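Side-chain contact in rhusiopathiae surface protein B (Erysipelothrix rhusiopathiae, PDB 3V10), which probably binds collagen as a cell-wall-linked surface adhesin of the bacterium, the crystallised piece being its collagen-binding region: residues S163-F166 against Y167-T170. Sequence-based numbering, arbitrary orientation.
Sequences SPIF and YWKT
The carbonyl oxygen of Ile-165 lies against the edge of the Trp-168 ring, near its plane, 3.4 Å from CZ3, where the slightly positive C-H edge probably suits it. With CG between the backbone N and the carbonyl carbon (chi1 80°), the indole swings back alongside the loop and presents its CE3-CZ3 edge. Beside that oxygen, the Ile-165 side chain crosses the indole at about a right angle and lays its CG2 branch 3.8 Å from Trp-168 CE3. Ser-163 reaches the same end of the ring obliquely: Ser-163 OG lies 3.5 Å from Trp-168 CZ3. Ser-163 OG also accepts the N-H of Ile-165 at 3.1 Å and 151°, an ST turn that ties Ser-163 to Ile-165 just before the strand. Phe-166 and Tyr-167 depart from the indole side: Phe-166 CD1 brushes Tyr-167 CB at 3.9 Å, the Phe-166 ring stacks with Tyr-285, and the hydroxyl of the buried Tyr-167 is hydrogen-bonded to Ser-281. Tyr-300 of helix 298-301 touches both Ile-165 and Trp-168. The arrangement is an ST turn in the loop leading into edge strand 167-173, with a tryptophan of that strand packing back on it, in the DEv-IgG (immunoglobulin-like) fold of the collagen-binding domain.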
loop_
_atom_site.group_PDB
_atom_site.type_symbol
_atom_site.label_atom_id
_atom_site.label_comp_id
_atom_site.label_asym_id
_atom_site.label_seq_id
_atom_site.Cartn_x
_atom_site.Cartn_y
_atom_site.Cartn_z
ATOM N N SER A 163 -24.118 2.475 2.592
ATOM C CA SER A 163 -23.767 3.527 1.643
ATOM C C SER A 163 -24.808 3.704 0.546
ATOM O O SER A 163 -25.428 2.736 0.101
ATOM C CB SER A 163 -22.416 3.233 0.994
ATOM O OG SER A 163 -22.178 4.115 -0.094
ATOM N N PRO A 164 -25.023 4.953 0.108
ATOM C CA PRO A 164 -25.985 5.288 -0.945
ATOM C C PRO A 164 -25.327 5.318 -2.332
ATOM O O PRO A 164 -26.012 5.396 -3.355
ATOM C CB PRO A 164 -26.485 6.656 -0.511
ATOM C CG PRO A 164 -25.230 7.282 0.015
ATOM C CD PRO A 164 -24.623 6.169 0.845
ATOM N N ILE A 165 -23.995 5.253 -2.356
ATOM C CA ILE A 165 -23.246 5.273 -3.613
ATOM C C ILE A 165 -23.403 3.940 -4.332
ATOM O O ILE A 165 -23.008 2.894 -3.818
ATOM C CB ILE A 165 -21.742 5.538 -3.367
ATOM C CG1 ILE A 165 -21.566 6.866 -2.626
ATOM C CG2 ILE A 165 -20.985 5.575 -4.695
ATOM C CD1 ILE A 165 -22.211 8.048 -3.325
ATOM N N PHE A 166 -23.963 3.985 -5.535
ATOM C CA PHE A 166 -24.192 2.769 -6.296
ATOM C C PHE A 166 -22.943 1.990 -6.667
ATOM O O PHE A 166 -22.950 0.764 -6.621
ATOM C CB PHE A 166 -24.983 3.073 -7.566
ATOM C CG PHE A 166 -25.361 1.845 -8.336
ATOM C CD1 PHE A 166 -24.502 1.309 -9.290
ATOM C CD2 PHE A 166 -26.570 1.203 -8.088
ATOM C CE1 PHE A 166 -24.844 0.151 -9.982
ATOM C CE2 PHE A 166 -26.921 0.046 -8.775
ATOM C CZ PHE A 166 -26.055 -0.483 -9.725
ATOM N N TYR A 167 -21.878 2.684 -7.047
ATOM C CA TYR A 167 -20.653 1.988 -7.430
ATOM C C TYR A 167 -19.381 2.761 -7.147
ATOM O O TYR A 167 -19.289 3.957 -7.418
ATOM C CB TYR A 167 -20.682 1.643 -8.926
ATOM C CG TYR A 167 -19.361 1.097 -9.463
ATOM C CD1 TYR A 167 -18.907 -0.159 -9.084
ATOM C CD2 TYR A 167 -18.558 1.862 -10.310
ATOM C CE1 TYR A 167 -17.678 -0.649 -9.531
ATOM C CE2 TYR A 167 -17.326 1.390 -10.765
ATOM C CZ TYR A 167 -16.893 0.127 -10.366
ATOM O OH TYR A 167 -15.684 -0.364 -10.788
ATOM N N TRP A 168 -18.397 2.067 -6.591
ATOM C CA TRP A 168 -17.098 2.674 -6.350
ATOM C C TRP A 168 -16.086 1.550 -6.210
ATOM O O TRP A 168 -16.432 0.424 -5.856
ATOM C CB TRP A 168 -17.114 3.575 -5.107
ATOM C CG TRP A 168 -17.002 2.865 -3.807
ATOM C CD1 TRP A 168 -15.851 2.525 -3.151
ATOM C CD2 TRP A 168 -18.081 2.420 -2.985
ATOM N NE1 TRP A 168 -16.151 1.897 -1.964
ATOM C CE2 TRP A 168 -17.514 1.818 -1.839
ATOM C CE3 TRP A 168 -19.476 2.471 -3.103
ATOM C CZ2 TRP A 168 -18.295 1.270 -0.816
ATOM C CZ3 TRP A 168 -20.255 1.925 -2.081
ATOM C CH2 TRP A 168 -19.660 1.334 -0.955
ATOM N N LYS A 169 -14.838 1.862 -6.526
ATOM C CA LYS A 169 -13.771 0.883 -6.452
ATOM C C LYS A 169 -12.670 1.378 -5.519
ATOM O O LYS A 169 -12.441 2.576 -5.394
ATOM C CB LYS A 169 -13.205 0.647 -7.852
ATOM C CG LYS A 169 -12.585 1.874 -8.468
ATOM C CD LYS A 169 -11.082 1.803 -8.377
ATOM C CE LYS A 169 -10.521 0.838 -9.404
ATOM N NZ LYS A 169 -11.097 -0.525 -9.289
ATOM N N THR A 170 -11.998 0.444 -4.859
ATOM C CA THR A 170 -10.920 0.794 -3.945
ATOM C C THR A 170 -9.785 -0.199 -4.107
ATOM O O THR A 170 -9.954 -1.257 -4.712
ATOM C CB THR A 170 -11.383 0.763 -2.472
ATOM O OG1 THR A 170 -11.635 -0.590 -2.079
ATOM C CG2 THR A 170 -12.645 1.580 -2.291
#